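PDB 2FSR: acetyltransferase from Agrobacterium tumefaciens, which probably transfers an acetyl group from acetyl-coenzyme A to an acceptor not yet identified, as a member of the GNAT family. Local coordinates for residues A[50-55]-A[67-72]; A[74-79]-A[85-90]; A[100-105]-A[134-139]. All blocks are in the same frame, centred on the assembly; numbering follows the deposited sequence. Where two conformers were deposited one is given.

In the fold
The three contacts follow one another along the chain and all belong to the GNAT domain. Contact 1 joins helix 45-53 to the start of helix 66-83; contact 2 takes the next turns of that same helix down to strand 87-92, with its centre about 15 Å from that of contact 1. Contact 3 lies about 10 Å from contact 2 between centres, where the neighbouring strand 97-105 receives helix 128-143. Contacts 1 and 3 do not touch. Contacts 2 and 3 meet through neighbouring strands of the antiparallel sheet and a His-75 to Asn-105 side-chain bond. The sheet thus carries helix 66-83 on one face and helix 128-143 on the other, the layered GNAT build.

Contact 1 (A[50-55]-A[67-72]); sequences DFMASP and PSTWGV
Thr-69 OG1 lies 3.6 Å from Met-52 CB and is gripped from both sides: it hydrogen-bonds to the backbone O of Asp-65, one turn back on its own side, and Arg-49 NH1 of helix 45-53 adds a weak bond. With OG1 beside the backbone N (chi1 -60°), the hydroxyl folds back along its helix, and CG2, the other branch, also lies on the Met-52 chain. CG2 packs against Met-52 CB at 3.7 Å and against Met-52 CG at 3.9 Å, the two side chains lying antiparallel, side by side.

Met-52, a selenomethionine, is bent at both chi2 and chi3 (-78° and -87°). The double bend carries its methyl away from Thr-69 and up to the next turn of the facing helix, where CE reaches Val-72 CB at 4.2 Å. One side chain therefore bridges two positions three residues apart on helix 66-83. Tyr-64, in the connecting loop, lies against both Met-52 and Thr-69, and Tyr-48 touches Thr-69 and Val-72.

Beyond Met-52 the chain turns at Ser-54. Phe-51 O accepts both Ser-54 OG, at 2.7 Å, and Ser-54 N, at 3.1 Å, the two arriving from the same face of the carbonyl plane. A bound PEG fragment, probably from the crystallisation liquor, lies about 5 Å from the Val-72 side chain. Two successive helices placed between strand 35-38 and strand 87-92, and packed on each other by small apolar contacts, are the alpha1-alpha2 element of the GNAT fold.

Contact 2 (A[74-79]-A[85-90]); sequences CHDLAN and HGALMI
Asp-76 and Ala-87 meet through their backbones as well as their side chains. The hydrogen bond between the segments runs from Ala-87 N to Asp-76 O, 3.0 Å long and nearly straight at 172°, so a carbonyl of the helix takes the first amide of the strand.

Van der Waals contacts lie beside this bond. Asp-76 CB touches Ala-87 CB at 3.5 Å, and Asp-76 CG follows at 3.9 Å from the same methyl. Gly-86 brings its bare CA to within 3.8 Å of Asn-79 CB, where the chain passes close to the helix.

The polar side chains bond within their own segment or to residues outside both. Asn-79 ND2 makes a weak, bent bond to His-75 O (2.9 Å, 120°) and lies 3.2 Å above the His-75 ring, offset toward its rim; Asn-79 OD1 bonds to the His-106 amide. The His-85 CB points away from the helix, yet with CG set between the backbone N and the carbonyl carbon (chi1 61°) the ring swings back, its CE1 4.0 Å from Asn-79 OD1. That ring is held at both nitrogens, ND1 by Ile-104 O and NE2 by Lys-113 NZ. The buried carboxylate of Asp-76 is met at OD2 by Gln-101 NE2.

Helix 66-83 thus leads by a short turn into strand 87-92, which runs between strands 35-38 and 97-105; Ala-87 belongs to the sheet face under this helix, whereas Leu-88 and Ile-90 reach helix 128-143 on the other face.

Contact 3 (A[100-105]-A[134-139]); sequences GQIGIN and VALRDW
Leu-136 is the side chain of helix 128-143 that meets Ile-102, Gly-103 and Ile-104. Its CB lies 4.1 Å from Ile-102 CG1. Beyond CB, CG is anti to the backbone N (chi1 -169°), which extends the side chain toward the strand, and there CG meets Ile-104 CD1 at 3.9 Å. At the tip CD2 descends between the two isoleucines onto the bare backbone of Gly-103, 3.6 Å from its CA. Ile-102 CG1 flanks the same CD2 at 3.9 Å on one side of this seat, and the CG1 of Ile-104 does so on the other. The CD1 of Ile-104 reaches further, to the backbone O of Leu-136. Leu-88, from the adjoining strand, also touches Leu-136.

Strand and helix run nearly parallel, the axes of the short segments 23° apart and 8.7 Å from each other at closest approach. Helix 128-143 matches the GNAT helix that follows the pyrophosphate-binding loop and packs on one face of the central sheet; the loop before it probably binds acetyl-coenzyme A here too. Ala-132, Ala-133 and Ala-140 of the helix extend the apolar layer along Ile-102 and Ile-104, and Leu-115 of strand 114-119 touches both isoleucines.

On another side of the helix, Arg-137 forms a side-on salt bridge with Asp-138. NE, at 2.8 Å, and NH2, at 2.7 Å, both go to Asp-138 OD1, which lies in the guanidinium plane, while Val-134 CA sits over the centre of one guanidinium face.

Contact 1 (A[50-55]-A[67-72])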
loop_
_atom_site.group_PDB
_atom_site.type_symbol
_atom_site.label_atom_id
_atom_site.label_comp_id
_atom_site.label_asym_id
_atom_site.label_seq_id
_atom_site.Cartn_x
_atom_site.Cartn_y
_atom_site.Cartn_z
ATOM N N ASP A 50 -5.845 4.814 -15.217
ATOM C CA ASP A 50 -6.964 5.770 -15.179
ATOM C C ASP A 50 -6.891 6.614 -13.901
ATOM O O ASP A 50 -6.951 7.852 -13.956
ATOM C CB ASP A 50 -8.326 5.054 -15.238
ATOM C CG ASP A 50 -8.661 4.487 -16.620
ATOM O OD1 ASP A 50 -7.959 4.782 -17.614
ATOM O OD2 ASP A 50 -9.662 3.734 -16.701
ATOM N N PHE A 51 -6.695 5.948 -12.769
ATOM C CA PHE A 51 -6.602 6.653 -11.492
ATOM C C PHE A 51 -5.384 7.588 -11.474
ATOM O O PHE A 51 -5.488 8.773 -11.135
ATOM C CB PHE A 51 -6.509 5.653 -10.328
ATOM C CG PHE A 51 -6.192 6.298 -8.995
ATOM C CD1 PHE A 51 -7.201 6.869 -8.242
ATOM C CD2 PHE A 51 -4.895 6.337 -8.512
ATOM C CE1 PHE A 51 -6.913 7.480 -7.001
ATOM C CE2 PHE A 51 -4.600 6.942 -7.275
ATOM C CZ PHE A 51 -5.617 7.510 -6.530
HETATM N N MSE A 52 -4.221 7.040 -11.826
HETATM C CA MSE A 52 -2.964 7.773 -11.716
HETATM C C MSE A 52 -2.835 8.955 -12.666
HETATM O O MSE A 52 -2.079 9.887 -12.393
HETATM C CB MSE A 52 -1.766 6.819 -11.867
HETATM C CG MSE A 52 -1.711 5.769 -10.776
HETATM SE SE MSE A 52 -0.989 6.530 -9.119
HETATM C CE MSE A 52 0.903 6.213 -9.575
ATOM N N ALA A 53 -3.595 8.925 -13.767
ATOM C CA ALA A 53 -3.581 10.020 -14.737
ATOM C C ALA A 53 -4.528 11.159 -14.337
ATOM O O ALA A 53 -4.469 12.239 -14.919
ATOM C CB ALA A 53 -3.956 9.487 -16.108
ATOM N N SER A 54 -5.388 10.885 -13.355
ATOM C CA SER A 54 -6.546 11.728 -13.045
ATOM C C SER A 54 -6.285 12.670 -11.870
ATOM O O SER A 54 -5.377 12.443 -11.078
ATOM C CB SER A 54 -7.740 10.834 -12.711
ATOM O OG SER A 54 -7.692 10.376 -11.368
ATOM N N PRO A 55 -7.119 13.721 -11.730
ATOM C CA PRO A 55 -7.018 14.586 -10.545
ATOM C C PRO A 55 -7.194 13.854 -9.202
ATOM O O PRO A 55 -6.705 14.342 -8.172
ATOM C CB PRO A 55 -8.139 15.616 -10.758
ATOM C CG PRO A 55 -8.384 15.609 -12.243
ATOM C CD PRO A 55 -8.133 14.193 -12.692
ATOM N N PRO A 67 4.963 6.796 -18.270
ATOM C CA PRO A 67 6.170 6.115 -17.785
ATOM C C PRO A 67 6.266 6.059 -16.264
ATOM O O PRO A 67 6.641 5.013 -15.715
ATOM C CB PRO A 67 7.321 6.930 -18.400
ATOM C CG PRO A 67 6.700 7.595 -19.590
ATOM C CD PRO A 67 5.285 7.868 -19.240
ATOM N N SER A 68 5.920 7.152 -15.583
ATOM C CA SER A 68 5.969 7.158 -14.114
ATOM C C SER A 68 4.937 6.187 -13.543
ATOM O O SER A 68 5.229 5.456 -12.591
ATOM C CB SER A 68 5.763 8.571 -13.546
ATOM O OG SER A 68 6.786 9.455 -13.980
ATOM N N THR A 69 3.741 6.155 -14.134
ATOM C CA THR A 69 2.698 5.238 -13.656
ATOM C C THR A 69 3.147 3.782 -13.776
ATOM O O THR A 69 2.985 2.960 -12.852
ATOM C CB THR A 69 1.386 5.421 -14.423
ATOM O OG1 THR A 69 0.924 6.765 -14.254
ATOM C CG2 THR A 69 0.325 4.455 -13.882
ATOM N N TRP A 70 3.739 3.462 -14.925
ATOM C CA TRP A 70 4.265 2.125 -15.146
ATOM C C TRP A 70 5.393 1.793 -14.163
ATOM O O TRP A 70 5.423 0.691 -13.605
ATOM C CB TRP A 70 4.732 1.979 -16.598
ATOM C CG TRP A 70 5.311 0.629 -16.939
ATOM C CD1 TRP A 70 6.598 0.361 -17.329
ATOM C CD2 TRP A 70 4.628 -0.643 -16.901
ATOM N NE1 TRP A 70 6.765 -0.999 -17.531
ATOM C CE2 TRP A 70 5.576 -1.637 -17.278
ATOM C CE3 TRP A 70 3.318 -1.045 -16.575
ATOM C CZ2 TRP A 70 5.247 -2.995 -17.359
ATOM C CZ3 TRP A 70 3.002 -2.403 -16.652
ATOM C CH2 TRP A 70 3.963 -3.365 -17.050
ATOM N N GLY A 71 6.301 2.736 -13.952
ATOM C CA GLY A 71 7.372 2.506 -12.981
ATOM C C GLY A 71 6.851 2.238 -11.573
ATOM O O GLY A 71 7.335 1.320 -10.918
ATOM N N VAL A 72 5.879 3.019 -11.096
ATOM C CA VAL A 72 5.308 2.730 -9.760
ATOM C C VAL A 72 4.618 1.361 -9.711
ATOM O O VAL A 72 4.772 0.602 -8.746
ATOM C CB VAL A 72 4.320 3.836 -9.308
ATOM C CG1 VAL A 72 3.781 3.540 -7.900
ATOM C CG2 VAL A 72 5.024 5.199 -9.311
#

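Contact 2 (A[74-79]-A[85-90])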
loop_
_atom_site.group_PDB
_atom_site.type_symbol
_atom_site.label_atom_id
_atom_site.label_comp_id
_atom_site.label_asym_id
_atom_site.label_seq_id
_atom_site.Cartn_x
_atom_site.Cartn_y
_atom_site.Cartn_z
ATOM N N CYS A 74 5.279 -1.265 -11.470
ATOM C CA CYS A 74 6.326 -2.284 -11.432
ATOM C C CYS A 74 7.045 -2.352 -10.071
ATOM O O CYS A 74 7.318 -3.466 -9.587
ATOM C CB CYS A 74 7.326 -2.051 -12.537
ATOM S SG CYS A 74 6.657 -2.404 -14.217
ATOM N N HIS A 75 7.291 -1.189 -9.464
ATOM C CA HIS A 75 7.844 -1.103 -8.093
ATOM C C HIS A 75 6.892 -1.827 -7.127
ATOM O O HIS A 75 7.325 -2.608 -6.263
ATOM C CB HIS A 75 8.025 0.375 -7.737
ATOM C CG HIS A 75 7.960 0.670 -6.272
ATOM N ND1 HIS A 75 9.093 0.894 -5.517
ATOM C CD2 HIS A 75 6.901 0.817 -5.438
ATOM C CE1 HIS A 75 8.732 1.159 -4.270
ATOM N NE2 HIS A 75 7.409 1.144 -4.202
ATOM N N ASP A 76 5.592 -1.585 -7.304
ATOM C CA ASP A 76 4.584 -2.181 -6.427
ATOM C C ASP A 76 4.646 -3.729 -6.400
ATOM O O ASP A 76 4.520 -4.367 -5.360
ATOM C CB ASP A 76 3.193 -1.733 -6.875
ATOM C CG ASP A 76 2.894 -0.260 -6.576
ATOM O OD1 ASP A 76 3.544 0.339 -5.680
ATOM O OD2 ASP A 76 1.952 0.291 -7.207
ATOM N N LEU A 77 4.854 -4.326 -7.579
ATOM C CA LEU A 77 4.970 -5.763 -7.704
ATOM C C LEU A 77 6.363 -6.222 -7.277
ATOM O O LEU A 77 6.488 -7.143 -6.470
ATOM C CB LEU A 77 4.657 -6.184 -9.154
ATOM C CG LEU A 77 4.741 -7.673 -9.507
ATOM C CD1 LEU A 77 6.166 -8.173 -9.681
ATOM C CD2 LEU A 77 3.983 -8.578 -8.498
ATOM N N ALA A 78 7.400 -5.556 -7.790
ATOM C CA ALA A 78 8.794 -5.984 -7.580
ATOM C C ALA A 78 9.271 -5.939 -6.131
ATOM O O ALA A 78 10.187 -6.690 -5.754
ATOM C CB ALA A 78 9.748 -5.182 -8.453
ATOM N N ASN A 79 8.660 -5.068 -5.320
ATOM C CA ASN A 79 9.060 -4.992 -3.914
ATOM C C ASN A 79 8.971 -6.357 -3.218
ATOM O O ASN A 79 9.764 -6.649 -2.326
ATOM C CB ASN A 79 8.256 -3.920 -3.156
ATOM C CG ASN A 79 8.927 -2.548 -3.165
ATOM O OD1 ASN A 79 9.043 -1.906 -2.114
ATOM N ND2 ASN A 79 9.375 -2.090 -4.330
ATOM N N HIS A 85 7.900 -7.715 0.998
ATOM C CA HIS A 85 6.663 -6.938 1.148
ATOM C C HIS A 85 6.485 -6.098 -0.114
ATOM O O HIS A 85 7.429 -5.953 -0.916
ATOM C CB HIS A 85 6.717 -6.032 2.392
ATOM C CG HIS A 85 7.820 -5.010 2.348
ATOM N ND1 HIS A 85 7.840 -3.965 1.448
ATOM C CD2 HIS A 85 8.970 -4.907 3.065
ATOM C CE1 HIS A 85 8.935 -3.240 1.639
ATOM N NE2 HIS A 85 9.640 -3.795 2.611
ATOM N N GLY A 86 5.273 -5.567 -0.319
ATOM C CA GLY A 86 4.968 -4.837 -1.547
ATOM C C GLY A 86 3.495 -4.501 -1.597
ATOM O O GLY A 86 2.838 -4.454 -0.551
ATOM N N ALA A 87 2.982 -4.243 -2.799
ATOM C CA ALA A 87 1.577 -3.849 -2.948
ATOM C C ALA A 87 0.688 -5.051 -3.182
ATOM O O ALA A 87 1.128 -6.078 -3.738
ATOM C CB ALA A 87 1.425 -2.892 -4.116
ATOM N N LEU A 88 -0.568 -4.897 -2.769
ATOM C CA LEU A 88 -1.618 -5.855 -3.093
ATOM C C LEU A 88 -2.810 -5.050 -3.603
ATOM O O LEU A 88 -3.071 -3.925 -3.126
ATOM C CB LEU A 88 -2.025 -6.646 -1.847
ATOM C CG LEU A 88 -0.920 -7.513 -1.219
ATOM C CD1 LEU A 88 -1.301 -7.998 0.183
ATOM C CD2 LEU A 88 -0.564 -8.675 -2.136
HETATM N N MSE A 89 -3.501 -5.593 -4.603
HETATM C CA MSE A 89 -4.722 -4.957 -5.072
HETATM C C MSE A 89 -5.843 -5.308 -4.116
HETATM O O MSE A 89 -5.882 -6.419 -3.590
HETATM C CB MSE A 89 -5.065 -5.416 -6.488
HETATM C CG MSE A 89 -4.008 -5.111 -7.571
HETATM SE SE MSE A 89 -3.295 -3.304 -7.593
HETATM C CE MSE A 89 -4.927 -2.340 -8.054
ATOM N N ILE A 90 -6.756 -4.358 -3.929
ATOM C CA ILE A 90 -7.904 -4.544 -3.035
ATOM C C ILE A 90 -9.119 -4.933 -3.850
ATOM O O ILE A 90 -9.577 -4.142 -4.691
ATOM C CB ILE A 90 -8.238 -3.253 -2.244
ATOM C CG1 ILE A 90 -7.005 -2.710 -1.485
ATOM C CG2 ILE A 90 -9.424 -3.493 -1.305
ATOM C CD1 ILE A 90 -7.236 -1.334 -0.829
#

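Contact 3 (A[100-105]-A[134-139])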
loop_
_atom_site.group_PDB
_atom_site.type_symbol
_atom_site.label_atom_id
_atom_site.label_comp_id
_atom_site.label_asym_id
_atom_site.label_seq_id
_atom_site.Cartn_x
_atom_site.Cartn_y
_atom_site.Cartn_z
ATOM N N GLY A 100 -8.990 -0.699 -5.429
ATOM C CA GLY A 100 -7.832 0.125 -5.078
ATOM C C GLY A 100 -6.625 -0.726 -4.737
ATOM O O GLY A 100 -6.508 -1.826 -5.232
ATOM N N GLN A 101 -5.739 -0.185 -3.904
ATOM C CA GLN A 101 -4.449 -0.825 -3.674
ATOM C C GLN A 101 -3.943 -0.436 -2.295
ATOM O O GLN A 101 -4.165 0.693 -1.825
ATOM C CB GLN A 101 -3.461 -0.385 -4.750
ATOM C CG GLN A 101 -2.105 -1.096 -4.682
ATOM C CD GLN A 101 -1.051 -0.350 -5.464
ATOM O OE1 GLN A 101 -0.674 0.754 -5.086
ATOM N NE2 GLN A 101 -0.592 -0.936 -6.585
ATOM N N ILE A 102 -3.247 -1.387 -1.673
ATOM C CA ILE A 102 -2.553 -1.180 -0.403
ATOM C C ILE A 102 -1.127 -1.707 -0.559
ATOM O O ILE A 102 -0.916 -2.687 -1.274
ATOM C CB ILE A 102 -3.288 -1.921 0.765
ATOM C CG1 ILE A 102 -2.674 -1.572 2.129
ATOM C CG2 ILE A 102 -3.297 -3.439 0.547
ATOM C CD1 ILE A 102 -2.937 -0.189 2.618
ATOM N N GLY A 103 -0.147 -1.056 0.068
ATOM C CA GLY A 103 1.229 -1.564 -0.068
ATOM C C GLY A 103 2.213 -1.100 0.973
ATOM O O GLY A 103 1.996 -0.105 1.661
ATOM N N ILE A 104 3.297 -1.861 1.092
ATOM C CA ILE A 104 4.449 -1.394 1.830
ATOM C C ILE A 104 5.625 -1.283 0.860
ATOM O O ILE A 104 5.927 -2.223 0.120
ATOM C CB ILE A 104 4.788 -2.308 3.012
ATOM C CG1 ILE A 104 3.636 -2.319 4.021
ATOM C CG2 ILE A 104 6.083 -1.871 3.702
ATOM C CD1 ILE A 104 3.710 -3.491 5.000
ATOM N N ASN A 105 6.241 -0.112 0.903
ATOM C CA ASN A 105 7.250 0.330 -0.065
ATOM C C ASN A 105 8.615 0.435 0.569
ATOM O O ASN A 105 8.743 0.936 1.696
ATOM C CB ASN A 105 6.869 1.724 -0.531
ATOM C CG ASN A 105 5.507 1.750 -1.189
ATOM O OD1 ASN A 105 5.347 1.248 -2.303
ATOM N ND2 ASN A 105 4.509 2.278 -0.494
ATOM N N VAL A 134 -4.936 -1.845 8.013
ATOM C CA VAL A 134 -4.777 -2.623 9.253
ATOM C C VAL A 134 -4.270 -4.024 8.939
ATOM O O VAL A 134 -3.355 -4.535 9.622
ATOM C CB VAL A 134 -6.117 -2.697 10.044
ATOM C CG1 VAL A 134 -6.111 -3.851 11.049
ATOM C CG2 VAL A 134 -6.404 -1.352 10.729
ATOM N N ALA A 135 -4.841 -4.654 7.913
ATOM C CA ALA A 135 -4.481 -6.024 7.556
ATOM C C ALA A 135 -3.033 -6.111 7.124
ATOM O O ALA A 135 -2.295 -6.982 7.595
ATOM C CB ALA A 135 -5.408 -6.568 6.467
ATOM N N LEU A 136 -2.603 -5.210 6.240
ATOM C CA LEU A 136 -1.220 -5.307 5.759
ATOM C C LEU A 136 -0.219 -4.842 6.812
ATOM O O LEU A 136 0.868 -5.421 6.932
ATOM C CB LEU A 136 -1.035 -4.545 4.443
ATOM C CG LEU A 136 0.294 -4.811 3.734
ATOM C CD1 LEU A 136 0.512 -6.292 3.389
ATOM C CD2 LEU A 136 0.427 -3.923 2.489
ATOM N N ARG A 137 -0.565 -3.790 7.548
ATOM C CA ARG A 137 0.241 -3.344 8.704
ATOM C C ARG A 137 0.477 -4.489 9.687
ATOM O O ARG A 137 1.622 -4.757 10.086
ATOM C CB ARG A 137 -0.453 -2.191 9.431
ATOM C CG ARG A 137 0.216 -1.741 10.749
ATOM C CD ARG A 137 -0.775 -1.045 11.665
ATOM N NE ARG A 137 -1.702 -1.994 12.286
ATOM C CZ ARG A 137 -2.823 -1.670 12.936
ATOM N NH1 ARG A 137 -3.201 -0.404 13.055
ATOM N NH2 ARG A 137 -3.572 -2.628 13.461
ATOM N N ASP A 138 -0.601 -5.145 10.104
ATOM C CA ASP A 138 -0.478 -6.247 11.068
ATOM C C ASP A 138 0.333 -7.396 10.504
ATOM O O ASP A 138 1.151 -7.987 11.215
ATOM C CB ASP A 138 -1.860 -6.765 11.462
ATOM C CG ASP A 138 -2.604 -5.824 12.393
ATOM O OD1 ASP A 138 -2.064 -4.768 12.764
ATOM O OD2 ASP A 138 -3.756 -6.160 12.742
ATOM N N TRP A 139 0.081 -7.751 9.247
ATOM C CA TRP A 139 0.842 -8.812 8.590
ATOM C C TRP A 139 2.338 -8.486 8.614
ATOM O O TRP A 139 3.174 -9.365 8.882
ATOM C CB TRP A 139 0.347 -8.989 7.150
ATOM C CG TRP A 139 1.063 -10.059 6.428
ATOM C CD1 TRP A 139 0.734 -11.371 6.387
ATOM C CD2 TRP A 139 2.240 -9.907 5.627
ATOM N NE1 TRP A 139 1.627 -12.059 5.601
ATOM C CE2 TRP A 139 2.571 -11.184 5.133
ATOM C CE3 TRP A 139 3.045 -8.817 5.288
ATOM C CZ2 TRP A 139 3.680 -11.405 4.300
ATOM C CZ3 TRP A 139 4.158 -9.037 4.455
ATOM C CH2 TRP A 139 4.459 -10.319 3.984
#